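Local coordinates for avidin-related protein 4/5 (Gallus gallus, PDB 1Y55) that binds biotin with high affinity as a thermostable, four-subunit relative of avidin, at residues R26-G31 against L50-K55; T93-R98 against G114-T119. The protein carries 1 engineered substitution. One frame throughout, in Å; residues are numbered along the deposited sequence. Where two conformers were deposited one is given.

Contact 1 (R26-G31 against L50-K55); sequences RGEFTG and LGIQHK. With FMT (formic acid), chain E.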
ATOM      1  N   ARG A  26     -18.221  10.622  19.686  1.00 10.20           N
ATOM      2  CA  ARG A  26     -16.788  10.498  19.404  1.00 10.18           C
ATOM      3  C   ARG A  26     -16.485  10.147  17.943  1.00  9.86           C
ATOM      4  O   ARG A  26     -15.318  10.130  17.539  1.00 11.61           O
ATOM      5  CB  ARG A  26     -16.176   9.398  20.288  1.00 10.69           C
ATOM      6  CG  ARG A  26     -16.154   9.708  21.759  1.00 10.37           C
ATOM      7  CD  ARG A  26     -15.239  10.830  22.130  1.00 10.75           C
ATOM      8  NE  ARG A  26     -15.074  10.862  23.569  1.00 10.48           N
ATOM      9  CZ  ARG A  26     -14.689  11.908  24.273  1.00 10.22           C
ATOM     10  NH1 ARG A  26     -14.390  13.052  23.689  1.00 11.96           N
ATOM     11  NH2 ARG A  26     -14.612  11.798  25.590  1.00 11.18           N
ATOM     12  N   GLY A  27     -17.509   9.812  17.161  1.00  9.25           N
ATOM     13  CA  GLY A  27     -17.313   9.332  15.810  1.00  9.16           C
ATOM     14  C   GLY A  27     -17.197   7.828  15.695  1.00  8.91           C
ATOM     15  O   GLY A  27     -16.993   7.337  14.582  1.00  9.04           O
ATOM     16  N   GLU A  28     -17.357   7.086  16.782  1.00  9.26           N
ATOM     17  CA  GLU A  28     -17.250   5.641  16.730  1.00  9.28           C
ATOM     18  C   GLU A  28     -18.512   5.009  16.158  1.00  9.42           C
ATOM     19  O   GLU A  28     -19.624   5.479  16.390  1.00 10.31           O
ATOM     20  CB  GLU A  28     -16.995   5.064  18.113  1.00 10.02           C
ATOM     21  CG  GLU A  28     -15.763   5.617  18.788  1.00 11.49           C
ATOM     22  CD  GLU A  28     -15.678   5.178  20.227  1.00 15.14           C
ATOM     23  OE1 GLU A  28     -16.727   5.197  20.921  1.00 17.95           O
ATOM     24  OE2 GLU A  28     -14.562   4.839  20.662  1.00 20.12           O
ATOM     25  N   PHE A  29     -18.330   3.915  15.429  1.00  9.51           N
ATOM     26  CA  PHE A  29     -19.439   3.165  14.852  1.00  9.96           C
ATOM     27  C   PHE A  29     -19.112   1.691  14.773  1.00  9.51           C
ATOM     28  O   PHE A  29     -17.960   1.284  14.660  1.00  9.45           O
ATOM     29  CB  PHE A  29     -19.818   3.701  13.469  1.00 10.43           C
ATOM     30  CG  PHE A  29     -18.688   3.703  12.473  1.00  9.75           C
ATOM     31  CD1 PHE A  29     -18.422   2.589  11.679  1.00  9.86           C
ATOM     32  CD2 PHE A  29     -17.896   4.824  12.312  1.00  9.93           C
ATOM     33  CE1 PHE A  29     -17.383   2.604  10.752  1.00  9.56           C
ATOM     34  CE2 PHE A  29     -16.847   4.834  11.393  1.00  9.63           C
ATOM     35  CZ  PHE A  29     -16.595   3.724  10.604  1.00  9.49           C
ATOM     36  N   THR A  30     -20.171   0.901  14.818  1.00 10.61           N
ATOM     37  CA  THR A  30     -20.095  -0.513  14.548  1.00 11.06           C
ATOM     38  C   THR A  30     -20.967  -0.850  13.359  1.00 10.37           C
ATOM     39  O   THR A  30     -21.716  -0.018  12.864  1.00 12.01           O
ATOM     40  CB  THR A  30     -20.479  -1.298  15.791  1.00 13.35           C
ATOM     41  OG1 THR A  30     -19.994  -2.652  15.686  1.00 16.92           O
ATOM     42  CG2 THR A  30     -22.000  -1.328  15.990  1.00 15.37           C
ATOM     43  N   GLY A  31     -20.843  -2.073  12.886  1.00 10.10           N
ATOM     44  CA  GLY A  31     -21.623  -2.508  11.765  1.00 10.92           C
ATOM     45  C   GLY A  31     -21.286  -3.925  11.379  1.00  9.43           C
ATOM     46  O   GLY A  31     -20.627  -4.666  12.104  1.00  9.46           O
ATOM     47  N   LEU A  50     -15.766  -2.307  13.228  1.00  8.33           N
ATOM     48  CA  LEU A  50     -15.692  -1.278  14.259  1.00  8.09           C
ATOM     49  C   LEU A  50     -14.772  -0.193  13.745  1.00  7.41           C
ATOM     50  O   LEU A  50     -13.678  -0.503  13.290  1.00  7.60           O
ATOM     51  CB  LEU A  50     -15.108  -1.880  15.517  1.00  9.53           C
ATOM     52  CG  LEU A  50     -15.191  -1.134  16.816  1.00 11.30           C
ATOM     53  CD1 LEU A  50     -16.626  -0.773  17.161  1.00 12.36           C
ATOM     54  CD2 LEU A  50     -14.600  -2.029  17.910  1.00 12.78           C
ATOM     55  N   GLY A  51     -15.182   1.066  13.829  1.00  7.65           N
ATOM     56  CA  GLY A  51     -14.374   2.155  13.324  1.00  8.50           C
ATOM     57  C   GLY A  51     -14.669   3.498  13.950  1.00  7.59           C
ATOM     58  O   GLY A  51     -15.454   3.616  14.886  1.00  7.89           O
ATOM     59  N   ILE A  52     -13.973   4.499  13.425  1.00  7.71           N
ATOM     60  CA  ILE A  52     -14.119   5.881  13.857  1.00  7.83           C
ATOM     61  C   ILE A  52     -14.103   6.794  12.651  1.00  7.48           C
ATOM     62  O   ILE A  52     -13.222   6.677  11.790  1.00  7.50           O
ATOM     63  CB  ILE A  52     -13.016   6.339  14.841  1.00  7.86           C
ATOM     64  CG1 ILE A  52     -12.588   5.250  15.835  1.00  8.53           C
ATOM     65  CG2 ILE A  52     -13.503   7.562  15.602  1.00  8.47           C
ATOM     66  CD1 ILE A  52     -11.406   5.664  16.703  1.00  9.15           C
ATOM     67  N   GLN A  53     -15.043   7.731  12.605  1.00  8.33           N
ATOM     68  CA  GLN A  53     -15.026   8.830  11.646  1.00  8.48           C
ATOM     69  C   GLN A  53     -14.838  10.139  12.386  1.00  8.60           C
ATOM     70  O   GLN A  53     -15.099  10.237  13.581  1.00 10.09           O
ATOM     71  CB  GLN A  53     -16.331   8.894  10.826  1.00  9.22           C
ATOM     72  CG  GLN A  53     -17.599   9.258  11.602  1.00 10.60           C
ATOM     73  CD  GLN A  53     -18.730   9.684  10.671  1.00 11.27           C
ATOM     74  OE1 GLN A  53     -18.909  10.891  10.431  1.00 14.05           O
ATOM     75  NE2 GLN A  53     -19.441   8.726  10.117  1.00 12.59           N
ATOM     76  N   HIS A  54     -14.398  11.154  11.657  1.00  8.54           N
ATOM     77  CA  HIS A  54     -14.424  12.508  12.173  1.00  9.10           C
ATOM     78  C   HIS A  54     -15.871  13.015  12.202  1.00  9.68           C
ATOM     79  O   HIS A  54     -16.715  12.608  11.406  1.00 11.43           O
ATOM     80  CB  HIS A  54     -13.517  13.391  11.350  1.00  9.04           C
ATOM     81  CG  HIS A  54     -12.065  13.161  11.635  1.00  8.93           C
ATOM     82  ND1 HIS A  54     -11.318  12.077  11.214  1.00 10.44           N
ATOM     83  CD2 HIS A  54     -11.223  13.953  12.324  1.00  9.22           C
ATOM     84  CE1 HIS A  54     -10.085  12.216  11.691  1.00  7.83           C
ATOM     85  NE2 HIS A  54     -10.001  13.349  12.353  1.00 11.79           N
ATOM     86  N   LYS A  55     -16.131  13.909  13.140  1.00 11.51           N
ATOM     87  CA  LYS A  55     -17.465  14.370  13.479  1.00 12.26           C
ATOM     88  C   LYS A  55     -17.821  15.748  12.956  1.00 12.34           C
ATOM     89  O   LYS A  55     -18.958  15.969  12.503  1.00 14.49           O
ATOM     90  CB  LYS A  55     -17.598  14.388  14.992  1.00 13.30           C
ATOM     91  CG  LYS A  55     -18.099  13.107  15.533  1.00 16.85           C
ATOM     92  CD  LYS A  55     -19.602  13.229  15.860  1.00 21.01           C
ATOM     93  CE  LYS A  55     -20.456  12.398  14.955  1.00 23.59           C
ATOM     94  NZ  LYS A  55     -21.769  12.107  15.578  1.00 23.93           N
TER
HETATM   95  C   FMT E 903     -13.707  15.521  15.040  1.00 13.41           C
HETATM   96  O1  FMT E 903     -14.409  16.419  14.572  1.00 14.50           O
HETATM   97  O2  FMT E 903     -13.725  14.377  14.593  1.00 13.48           O
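Strands 28-31 and 50-53 run antiparallel, their axes 144° apart, and Phe-29 and Gly-51 form the hydrogen-bonded pair between the non-hydrogen-bonded pairs Glu-28 with Ile-52 and Thr-30 with Leu-50. They are neighbours in the eight-stranded avidin barrel. Phe-29 N donates to Gly-51 O, and Gly-51 N returns a bond to Phe-29 O nearly along the C=O axis. Gln-53 N adds a third rung to Gly-27 O, 2.8 Å long and nearly straight at 169°.

The Phe-29 side chain carries the packing. Its CG sits between the backbone N and the carbonyl carbon (chi1 57°), which folds the ring back over the partner strand. One face of the Phe-29 ring lies on Gly-51, whose CA is 4.0 Å from the centroid, a CH-pi contact. A side chain at Gly-51 would collide with Phe-29 CZ. Further along the strand, Phe-29 CE2 is 3.5 Å from Ile-52 N. An alanine at Phe-29 would remove the ring, which also touches Leu-6 and Phe-64, and would probably leave these and the Gly-51 backbone poorly packed.

Glu-28, Thr-30, Leu-50 and Ile-52 point to the other face of the sheet. There Leu-50 CD1 reaches across to Phe-29 O at 3.5 Å. This face meets a second subunit, whose Leu-50 packs on both Leu-50 and Glu-28.

Gly-27 makes the close approach at the strand end possible, since a CB there would strike Gln-53 O. Lys-55 CG lies alongside it, 3.7 Å from Gly-27 N. Glu-28 OE1 and Lys-55 NZ both bond to Asn-24, at ND2 and O respectively. Lys-55 N donates to O2 of a formic acid molecule, probably from the crystallisation liquor, at 2.8 Å.

Contact 2 (T93-R98 against G114-T119); sequences TMWLLR and GYNNFT. With BTN (biotin), chain C.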
ATOM      1  N   THR A  93     -12.178   4.588  -0.613  1.00  7.28           N
ATOM      2  CA  THR A  93     -11.379   3.889   0.378  1.00  6.95           C
ATOM      3  C   THR A  93     -10.210   3.139  -0.217  1.00  6.68           C
ATOM      4  O   THR A  93     -10.197   2.750  -1.397  1.00  7.13           O
ATOM      5  CB  THR A  93     -12.213   2.867   1.205  1.00  7.43           C
ATOM      6  OG1 THR A  93     -12.515   1.694   0.432  1.00  7.56           O
ATOM      7  CG2 THR A  93     -13.509   3.459   1.702  1.00  8.75           C
ATOM      8  N   MET A  94      -9.292   2.852   0.681  0.50  6.72           N
ATOM      9  CA  MET A  94      -8.257   1.905   0.430  0.50  6.75           C
ATOM     10  C   MET A  94      -8.125   1.018   1.639  0.50  6.26           C
ATOM     11  O   MET A  94      -8.458   1.409   2.765  0.50  6.59           O
ATOM     12  CB  MET A  94      -6.980   2.651   0.088  0.50  7.04           C
ATOM     13  CG  MET A  94      -7.171   3.390  -1.236  0.50  7.03           C
ATOM     14  SD  MET A  94      -5.816   4.115  -1.898  0.50 11.07           S
ATOM     15  CE  MET A  94      -4.994   2.292  -2.412  0.50  7.31           C
ATOM     16  N   TRP A  95      -7.625  -0.186   1.397  1.00  5.95           N
ATOM     17  CA  TRP A  95      -7.641  -1.218   2.413  1.00  5.94           C
ATOM     18  C   TRP A  95      -6.337  -1.984   2.447  1.00  5.76           C
ATOM     19  O   TRP A  95      -5.605  -2.082   1.456  1.00  6.05           O
ATOM     20  CB  TRP A  95      -8.843  -2.174   2.240  1.00  6.10           C
ATOM     21  CG  TRP A  95      -9.003  -2.803   0.893  1.00  6.32           C
ATOM     22  CD1 TRP A  95      -9.895  -2.431  -0.074  1.00  6.56           C
ATOM     23  CD2 TRP A  95      -8.301  -3.945   0.366  1.00  6.16           C
ATOM     24  NE1 TRP A  95      -9.787  -3.259  -1.163  1.00  6.65           N
ATOM     25  CE2 TRP A  95      -8.820  -4.199  -0.915  1.00  6.52           C
ATOM     26  CE3 TRP A  95      -7.316  -4.803   0.871  1.00  6.47           C
ATOM     27  CZ2 TRP A  95      -8.369  -5.266  -1.711  1.00  7.09           C
ATOM     28  CZ3 TRP A  95      -6.860  -5.857   0.073  1.00  7.11           C
ATOM     29  CH2 TRP A  95      -7.385  -6.070  -1.202  1.00  7.77           C
ATOM     30  N   LEU A  96      -6.086  -2.561   3.631  1.00  6.02           N
ATOM     31  CA  LEU A  96      -5.025  -3.549   3.852  1.00  6.19           C
ATOM     32  C   LEU A  96      -5.687  -4.800   4.429  1.00  6.43           C
ATOM     33  O   LEU A  96      -6.416  -4.716   5.418  1.00  6.80           O
ATOM     34  CB  LEU A  96      -3.971  -3.054   4.835  1.00  6.49           C
ATOM     35  CG  LEU A  96      -3.177  -1.828   4.397  1.00  6.83           C
ATOM     36  CD1 LEU A  96      -2.313  -1.342   5.551  1.00  7.95           C
ATOM     37  CD2 LEU A  96      -2.325  -2.091   3.167  1.00  7.61           C
ATOM     38  N   LEU A  97      -5.414  -5.946   3.806  1.00  6.49           N
ATOM     39  CA  LEU A  97      -5.926  -7.252   4.206  1.00  6.72           C
ATOM     40  C   LEU A  97      -4.740  -8.042   4.761  1.00  6.72           C
ATOM     41  O   LEU A  97      -3.809  -8.383   4.019  1.00  7.15           O
ATOM     42  CB  LEU A  97      -6.561  -7.953   3.010  1.00  6.82           C
ATOM     43  CG  LEU A  97      -6.869  -9.446   3.107  1.00  7.81           C
ATOM     44  CD1 LEU A  97      -7.708  -9.840   4.296  1.00  8.28           C
ATOM     45  CD2 LEU A  97      -7.572  -9.887   1.837  1.00  8.52           C
ATOM     46  N   ARG A  98      -4.772  -8.281   6.069  1.00  6.94           N
ATOM     47  CA  ARG A  98      -3.722  -9.004   6.773  1.00  7.20           C
ATOM     48  C   ARG A  98      -4.114 -10.469   6.934  1.00  7.33           C
ATOM     49  O   ARG A  98      -5.139 -10.785   7.549  1.00  8.06           O
ATOM     50  CB  ARG A  98      -3.518  -8.389   8.152  1.00  7.52           C
ATOM     51  CG  ARG A  98      -2.529  -9.167   9.020  1.00  7.84           C
ATOM     52  CD  ARG A  98      -1.121  -9.093   8.526  1.00  7.73           C
ATOM     53  NE  ARG A  98      -0.270 -10.125   9.113  1.00  8.39           N
ATOM     54  CZ  ARG A  98       1.046 -10.003   9.279  1.00  8.07           C
ATOM     55  NH1 ARG A  98       1.664  -8.848   9.091  1.00  8.91           N
ATOM     56  NH2 ARG A  98       1.746 -11.049   9.673  1.00  8.96           N
ATOM     57  N   GLY A 114      -5.558  -2.795  -1.611  1.00  5.99           N
ATOM     58  CA  GLY A 114      -6.472  -2.485  -2.694  1.00  6.02           C
ATOM     59  C   GLY A 114      -7.332  -1.272  -2.402  1.00  6.04           C
ATOM     60  O   GLY A 114      -7.087  -0.530  -1.447  1.00  6.47           O
ATOM     61  N   TYR A 115      -8.333  -1.091  -3.255  1.00  6.44           N
ATOM     62  CA  TYR A 115      -9.250   0.040  -3.175  1.00  6.62           C
ATOM     63  C   TYR A 115     -10.675  -0.451  -3.110  1.00  6.68           C
ATOM     64  O   TYR A 115     -10.981  -1.577  -3.474  1.00  7.36           O
ATOM     65  CB  TYR A 115      -9.098   0.990  -4.370  1.00  6.95           C
ATOM     66  CG  TYR A 115      -9.637   0.514  -5.689  1.00  7.27           C
ATOM     67  CD1 TYR A 115     -10.921   0.865  -6.107  1.00  8.12           C
ATOM     68  CD2 TYR A 115      -8.867  -0.251  -6.551  1.00  8.01           C
ATOM     69  CE1 TYR A 115     -11.406   0.478  -7.341  1.00  9.08           C
ATOM     70  CE2 TYR A 115      -9.343  -0.632  -7.788  1.00  9.92           C
ATOM     71  CZ  TYR A 115     -10.600  -0.254  -8.183  1.00  9.93           C
ATOM     72  OH  TYR A 115     -11.041  -0.645  -9.423  1.00 13.12           O
ATOM     73  N   ASN A 116     -11.593   0.415  -2.709  1.00  6.50           N
ATOM     74  CA  ASN A 116     -13.005   0.170  -2.915  1.00  6.57           C
ATOM     75  C   ASN A 116     -13.755   1.487  -2.909  1.00  6.69           C
ATOM     76  O   ASN A 116     -13.555   2.324  -2.033  1.00  8.31           O
ATOM     77  CB  ASN A 116     -13.632  -0.720  -1.823  1.00  7.10           C
ATOM     78  CG  ASN A 116     -13.441  -2.213  -2.037  1.00  6.62           C
ATOM     79  OD1 ASN A 116     -12.960  -2.907  -1.139  1.00  7.37           O
ATOM     80  ND2 ASN A 116     -13.896  -2.724  -3.177  1.00  7.06           N
ATOM     81  N   ASN A 117     -14.682   1.624  -3.848  1.00  6.91           N
ATOM     82  CA  ASN A 117     -15.601   2.747  -3.902  1.00  7.47           C
ATOM     83  C   ASN A 117     -16.963   2.270  -3.456  1.00  7.17           C
ATOM     84  O   ASN A 117     -17.440   1.254  -3.951  1.00  8.35           O
ATOM     85  CB  ASN A 117     -15.631   3.268  -5.340  1.00  8.90           C
ATOM     86  CG  ASN A 117     -14.228   3.652  -5.835  1.00 11.07           C
ATOM     87  OD1 ASN A 117     -13.523   4.343  -5.142  1.00 13.56           O
ATOM     88  ND2 ASN A 117     -13.831   3.182  -7.008  1.00 14.10           N
ATOM     89  N   PHE A 118     -17.577   2.983  -2.510  1.00  7.25           N
ATOM     90  CA  PHE A 118     -18.884   2.602  -1.979  1.00  7.75           C
ATOM     91  C   PHE A 118     -19.907   3.688  -2.303  1.00  7.72           C
ATOM     92  O   PHE A 118     -19.618   4.885  -2.234  1.00  8.76           O
ATOM     93  CB  PHE A 118     -18.893   2.446  -0.443  1.00  7.96           C
ATOM     94  CG  PHE A 118     -18.016   1.339   0.118  1.00  7.55           C
ATOM     95  CD1 PHE A 118     -18.588   0.179   0.628  1.00  8.06           C
ATOM     96  CD2 PHE A 118     -16.642   1.483   0.216  1.00  7.68           C
ATOM     97  CE1 PHE A 118     -17.809  -0.825   1.204  1.00  8.11           C
ATOM     98  CE2 PHE A 118     -15.863   0.485   0.787  1.00  7.42           C
ATOM     99  CZ  PHE A 118     -16.444  -0.664   1.288  1.00  7.78           C
ATOM    100  N   THR A 119     -21.129   3.237  -2.593  1.00  8.34           N
ATOM    101  CA  THR A 119     -22.280   4.121  -2.710  1.00  9.77           C
ATOM    102  C   THR A 119     -23.428   3.537  -1.895  1.00  9.71           C
ATOM    103  O   THR A 119     -23.424   2.372  -1.527  1.00  9.16           O
ATOM    104  CB  THR A 119     -22.699   4.309  -4.178  1.00 10.96           C
ATOM    105  OG1 THR A 119     -22.941   3.036  -4.778  1.00 13.28           O
ATOM    106  CG2 THR A 119     -21.595   4.990  -5.007  1.00 12.89           C
TER
HETATM  107  C11 BTN C 801     -10.821 -13.542   3.684  1.00 11.83           C
HETATM  108  O11 BTN C 801     -10.639 -13.717   2.341  1.00 11.81           O
HETATM  109  O12 BTN C 801     -10.340 -14.380   4.545  1.00 15.93           O
HETATM  110  C10 BTN C 801     -11.572 -12.401   4.212  1.00  9.87           C
HETATM  111  C9  BTN C 801     -12.365 -11.621   3.191  1.00  8.45           C
HETATM  112  C8  BTN C 801     -11.538 -10.519   2.536  1.00  7.82           C
HETATM  113  C7  BTN C 801     -12.371  -9.730   1.518  1.00  7.17           C
HETATM  114  C2  BTN C 801     -11.636  -8.480   0.959  1.00  7.07           C
HETATM  115  S1  BTN C 801     -11.426  -7.152   2.109  1.00  6.92           S
HETATM  116  C6  BTN C 801     -10.834  -6.127   0.749  1.00  7.08           C
HETATM  117  C5  BTN C 801     -11.760  -6.438  -0.424  1.00  6.73           C
HETATM  118  N1  BTN C 801     -12.967  -5.631  -0.431  1.00  7.09           N
HETATM  119  C3  BTN C 801     -14.039  -6.386  -0.259  1.00  6.56           C
HETATM  120  O3  BTN C 801     -15.267  -5.899  -0.218  1.00  6.97           O
HETATM  121  N2  BTN C 801     -13.733  -7.662  -0.138  1.00  6.60           N
HETATM  122  C4  BTN C 801     -12.301  -7.871  -0.281  1.00  6.73           C
HETATM  123  O   HOH W   1     -11.262   4.099  -3.670  1.00 17.03           O
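The Trp-95 indole is sandwiched between biotin and the neighbouring strand. Biotin C6 sits 3.2 Å above the centre of one face. Gly-114 lies against the opposite face, its CA 3.7 Å from the centroid of the six-membered ring, a CH-pi contact. A CB on Gly-114 would clash with Trp-95 CZ2. At the indole edge, near the ring plane, NE1 makes a weak hydrogen bond to Tyr-115 O. The Phe-118 ring turns its edge to Thr-93, with OG1 in the ring plane and 3.6 Å from CE2.

These strands are antiparallel neighbours in the avidin barrel. Trp-95 pairs with Gly-114 and Thr-93 with Asn-116 through reciprocal backbone bonds. Thr-93 OG1, held between the backbone N and the carbonyl carbon (chi1 75°), also donates to Asn-116 O at 2.7 Å, on a lone pair. Thr-93 N reaches the same oxygen, so two donors grip it.

With CG anti to the carbonyl carbon (chi1 -83°), Asn-116 turns its amide to biotin, and Asn-116 OD1 accepts from biotin N1 at 2.8 Å, nearly straight at 168°. Its ND2 donates to Asn-13 OD1, which fixes the rotation of the amide. Trp-108 of the fourth subunit packs on Trp-95. The contact thus supplies biotin with both an aromatic surface and a directed acceptor, the latter oriented by Asn-13 in the second shell.

Overall arrangement
Both contacts join neighbouring antiparallel strands of one barrel, with centres about 17 Å apart and nearest atoms about 9 Å apart. They do not touch. Contact 1 ties 28-34 to 47-53 and is partly buried; contact 2 ties 89-98 to 111-120 and is buried, nearer the chain centre. In each, an aromatic side chain folds over a glycine of the adjacent strand. In contact 1 that packing stays within the protein, and the formic acid is met at the loop end. In contact 2 the other ring face serves biotin, and side-chain polar groups join the backbone ladder. Both contacts also reach the second subunit.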